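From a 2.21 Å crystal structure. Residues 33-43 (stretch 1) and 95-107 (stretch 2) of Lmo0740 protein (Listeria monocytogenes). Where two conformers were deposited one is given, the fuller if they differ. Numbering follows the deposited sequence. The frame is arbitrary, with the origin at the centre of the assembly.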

# COMPACT_ATOMS: atom_id res chain seq x y z
N THR A 33 10.65 23.39 -3.62
CA THR A 33 11.94 22.76 -3.70
C THR A 33 12.48 22.62 -2.28
O THR A 33 12.19 23.41 -1.39
CB THR A 33 12.94 23.51 -4.59
OG1 THR A 33 13.06 24.85 -4.14
CG2 THR A 33 12.50 23.59 -6.01
N TYR A 34 13.21 21.53 -2.06
CA TYR A 34 13.63 21.15 -0.76
C TYR A 34 15.08 20.72 -0.87
O TYR A 34 15.56 20.43 -1.96
CB TYR A 34 12.86 19.95 -0.31
CG TYR A 34 11.44 20.19 0.03
CD1 TYR A 34 10.42 20.08 -0.94
CD2 TYR A 34 11.09 20.51 1.34
CE1 TYR A 34 9.10 20.29 -0.60
CE2 TYR A 34 9.79 20.73 1.69
CZ TYR A 34 8.79 20.61 0.72
OH TYR A 34 7.51 20.83 1.13
N THR A 35 15.74 20.65 0.28
CA THR A 35 17.12 20.16 0.41
C THR A 35 17.23 19.02 1.41
O THR A 35 16.33 18.78 2.26
CB THR A 35 18.06 21.27 0.95
OG1 THR A 35 17.53 21.76 2.19
CG2 THR A 35 18.26 22.37 -0.04
N LEU A 36 18.41 18.41 1.41
CA LEU A 36 18.69 17.23 2.22
C LEU A 36 18.17 17.39 3.67
O LEU A 36 18.35 18.40 4.29
CB LEU A 36 20.18 17.00 2.16
CG LEU A 36 20.85 15.93 3.03
CD1 LEU A 36 22.38 16.03 2.97
CD2 LEU A 36 20.43 16.04 4.48
N ASN A 37 17.52 16.37 4.21
CA ASN A 37 16.98 16.38 5.60
C ASN A 37 15.82 17.28 5.91
O ASN A 37 15.23 17.15 6.98
CB ASN A 37 18.04 16.55 6.70
CG ASN A 37 18.78 15.27 7.01
OD1 ASN A 37 19.95 15.30 7.37
ND2 ASN A 37 18.11 14.12 6.83
N GLU A 38 15.43 18.15 5.01
CA GLU A 38 14.18 18.85 5.21
C GLU A 38 13.03 17.87 5.28
O GLU A 38 13.11 16.84 4.62
CB GLU A 38 13.92 19.79 4.06
CG GLU A 38 14.82 20.99 4.06
CD GLU A 38 14.28 22.02 3.11
OE1 GLU A 38 14.86 22.18 2.02
OE2 GLU A 38 13.22 22.58 3.44
N LYS A 39 12.00 18.22 6.04
CA LYS A 39 10.76 17.48 6.12
C LYS A 39 9.72 18.03 5.13
O LYS A 39 9.51 19.21 5.05
CB LYS A 39 10.18 17.55 7.53
CG LYS A 39 11.00 16.79 8.59
CD LYS A 39 10.41 15.42 8.89
CE LYS A 39 11.45 14.44 9.39
NZ LYS A 39 12.29 15.04 10.47
N ILE A 40 9.06 17.16 4.41
CA ILE A 40 7.95 17.57 3.54
C ILE A 40 6.67 17.44 4.38
O ILE A 40 6.39 16.37 4.95
CB ILE A 40 7.92 16.65 2.29
CG1 ILE A 40 9.18 16.90 1.44
CG2 ILE A 40 6.67 16.86 1.46
CD1 ILE A 40 9.42 15.83 0.40
N ILE A 41 5.91 18.51 4.52
CA ILE A 41 4.76 18.54 5.44
C ILE A 41 3.53 18.99 4.67
O ILE A 41 3.60 19.97 3.96
CB ILE A 41 5.05 19.49 6.62
CG1 ILE A 41 6.18 18.91 7.49
CG2 ILE A 41 3.79 19.74 7.46
CD1 ILE A 41 7.07 19.96 8.14
N PHE A 42 2.43 18.26 4.78
CA PHE A 42 1.19 18.67 4.10
C PHE A 42 0.36 19.60 5.00
O PHE A 42 -0.08 19.18 6.06
CB PHE A 42 0.33 17.44 3.72
CG PHE A 42 1.11 16.28 3.11
CD1 PHE A 42 2.04 16.50 2.10
CD2 PHE A 42 0.87 14.98 3.53
CE1 PHE A 42 2.74 15.44 1.55
CE2 PHE A 42 1.56 13.91 2.98
CZ PHE A 42 2.50 14.15 1.98
N GLU A 43 0.16 20.86 4.59
CA GLU A 43 -0.79 21.77 5.29
C GLU A 43 -2.20 21.23 5.24
O GLU A 43 -2.73 20.98 4.16
CB GLU A 43 -0.84 23.18 4.66
CG GLU A 43 0.04 24.23 5.33
CD GLU A 43 1.41 24.32 4.69
OE1 GLU A 43 1.49 24.74 3.51
OE2 GLU A 43 2.40 23.98 5.36
N HIS A 95 3.73 8.64 10.45
CA HIS A 95 4.94 8.62 9.63
C HIS A 95 5.32 10.09 9.30
O HIS A 95 4.44 10.97 9.29
CB HIS A 95 4.68 7.81 8.33
CG HIS A 95 4.65 6.31 8.49
ND1 HIS A 95 3.62 5.65 9.14
CD2 HIS A 95 5.49 5.35 8.03
CE1 HIS A 95 3.86 4.35 9.11
NE2 HIS A 95 4.98 4.14 8.44
N SER A 96 6.60 10.35 9.05
CA SER A 96 7.05 11.66 8.51
C SER A 96 7.97 11.46 7.28
O SER A 96 8.41 10.35 7.03
CB SER A 96 7.77 12.47 9.58
OG SER A 96 9.11 12.07 9.71
N ILE A 97 8.26 12.53 6.54
CA ILE A 97 8.83 12.44 5.20
C ILE A 97 10.05 13.30 5.05
O ILE A 97 9.96 14.48 5.15
CB ILE A 97 7.77 12.84 4.14
CG1 ILE A 97 6.59 11.87 4.24
CG2 ILE A 97 8.39 12.83 2.75
CD1 ILE A 97 5.40 12.17 3.36
N THR A 98 11.21 12.70 4.80
CA THR A 98 12.49 13.37 4.83
C THR A 98 13.18 13.26 3.50
O THR A 98 13.25 12.17 2.93
CB THR A 98 13.40 12.70 5.87
OG1 THR A 98 12.73 12.68 7.13
CG2 THR A 98 14.73 13.36 5.99
N VAL A 99 13.73 14.36 3.04
CA VAL A 99 14.41 14.43 1.78
C VAL A 99 15.75 13.76 1.93
O VAL A 99 16.51 14.08 2.85
CB VAL A 99 14.55 15.89 1.32
CG1 VAL A 99 15.38 16.00 0.06
CG2 VAL A 99 13.15 16.45 1.09
N MSE A 100 16.02 12.83 1.03
CA MSE A 100 17.19 11.96 1.10
C MSE A 100 18.30 12.34 0.17
O MSE A 100 19.48 11.97 0.39
CB MSE A 100 16.74 10.59 0.62
CG MSE A 100 15.95 9.94 1.72
SE MSE A 100 17.25 9.05 2.87
CE MSE A 100 17.00 10.13 4.50
N SER A 101 17.92 13.02 -0.90
CA SER A 101 18.84 13.46 -1.92
C SER A 101 19.21 14.93 -1.63
O SER A 101 18.71 15.57 -0.67
CB SER A 101 18.24 13.24 -3.30
OG SER A 101 16.99 13.87 -3.39
N GLU A 102 20.11 15.48 -2.43
CA GLU A 102 20.66 16.81 -2.17
C GLU A 102 19.55 17.83 -2.37
O GLU A 102 19.38 18.77 -1.57
CB GLU A 102 21.86 17.06 -3.07
CG GLU A 102 23.00 16.06 -2.86
N SER A 103 18.75 17.61 -3.41
CA SER A 103 17.50 18.33 -3.60
C SER A 103 16.36 17.49 -4.18
O SER A 103 16.57 16.38 -4.70
CB SER A 103 17.72 19.55 -4.50
OG SER A 103 17.90 19.12 -5.84
N LEU A 104 15.17 18.06 -4.05
CA LEU A 104 13.95 17.50 -4.51
C LEU A 104 12.99 18.64 -4.88
O LEU A 104 12.94 19.68 -4.18
CB LEU A 104 13.36 16.62 -3.40
CG LEU A 104 12.01 15.97 -3.62
CD1 LEU A 104 11.90 14.68 -2.79
CD2 LEU A 104 10.86 16.92 -3.31
N MSE A 105 12.27 18.43 -5.97
CA MSE A 105 11.28 19.38 -6.49
C MSE A 105 9.99 18.69 -6.64
O MSE A 105 9.94 17.59 -7.16
CB MSE A 105 11.57 19.83 -7.91
CG MSE A 105 10.45 20.68 -8.58
SE MSE A 105 11.21 21.38 -10.27
CE MSE A 105 12.67 22.48 -9.50
N LEU A 106 8.92 19.34 -6.24
CA LEU A 106 7.60 18.82 -6.49
C LEU A 106 6.62 19.87 -6.91
O LEU A 106 6.88 21.06 -6.77
CB LEU A 106 7.09 18.09 -5.24
CG LEU A 106 6.88 18.89 -3.97
CD1 LEU A 106 5.68 19.80 -4.08
CD2 LEU A 106 6.70 17.95 -2.80
N TYR A 107 5.48 19.40 -7.41
CA TYR A 107 4.36 20.27 -7.71
C TYR A 107 3.20 20.03 -6.75
O TYR A 107 2.83 18.93 -6.47
CB TYR A 107 3.92 20.08 -9.17
CG TYR A 107 4.85 20.81 -10.12
CD1 TYR A 107 4.69 22.16 -10.37
CD2 TYR A 107 5.94 20.17 -10.67
CE1 TYR A 107 5.57 22.84 -11.21
CE2 TYR A 107 6.82 20.84 -11.51
CZ TYR A 107 6.63 22.15 -11.78
OH TYR A 107 7.54 22.77 -12.59

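Stretch 1 lies along stretch 2 and buries 882 Å² with it, both sides summed. Tyr34 and Ile40 pack against an apolar cluster on stretch 2. Val99 is the bump that reaches both. Its CB-to-CG2 arm points into the space between them: CG2 lies 3.8 Å from Tyr34 CB and 3.8 Å from Ile40 CD1. Val99 CB also comes within 3.5 Å of Thr35 O, so the backbone of stretch 1 forms part of the same hollow.

Leu104 and Leu106 add to this apolar cluster. Leu104 CD2 is 4.0 Å from Tyr34 CD1 and 4.1 Å from Ile40 CD1. Leu106 CD2 is 4.0 Å from Tyr34 CE1 and 4.4 Å from Ile40 CG2. The Tyr34 ring meets these methyls obliquely. Ile40 is buried and points toward stretch 2, so its branches fill space left among Val99, Leu104, Leu106 and Ile97. The fit to Ile97 is close, with Ile40 CB 3.9 Å from Ile97 CG2. The other arm of Ile97 ends at CD1, 3.8 Å from Phe42 CZ. Ile97 therefore touches two side chains of stretch 1 with different branches.

Other side chains make smaller contacts with stretch 2. Thr33 and Met105 share a face of the ladder between strands 33-35 and 103-107 with Thr35 and Ser103. Thr33 CG2 rests 3.7 Å from CE of Met105, a selenomethionine. Lys39 lies over strand 95-99, its CE 3.1 Å from Thr98 OG1 and 3.3 Å from Ser96 OG. Both hydroxyls hydrogen-bond elsewhere in the structure. Asn37 points away at CB, but its end bends back, leaving ND2 3.6 Å from Thr98 CG2.

Two backbone ladders hold the pair together. Strand 33-35 runs antiparallel to strand 103-107, with 159° between their directions. Tyr34 and Leu104 form the hydrogen-bonded pair of this ladder. Tyr34 N donates to Leu104 O at 2.8 Å, and Leu104 N returns a bond to Tyr34 O at 3.2 Å. A weak bond from Leu36 N to Glu102 O, 3.2 Å, follows just past the ladder.

The chain then turns. Residues Thr35 to Glu38 make a type II beta turn, closed by Glu38 N to Thr35 O at 3.0 Å. The Glu38 side chain folds back over the turn. Its OE1 accepts a very short bond from Thr35 N, 2.5 Å, and another from Thr35 OG1, 2.7 Å. Asn37, with its positive phi of 68°, donates from N to Val99 O at 2.8 Å.

Beyond the turn stretch 1 meets strand 95-99, with the register shifted by one residue. Val99 N donates to Glu38 O at 3.0 Å, and Ile40 N donates to Ile97 O at 2.9 Å. Lys39 and Thr98 sit between these bonds as a single bridge, with their CA atoms 4.6 Å apart. Stretch 1 thus touches two successive strands of stretch 2, and the turn lies at the change from one to the other.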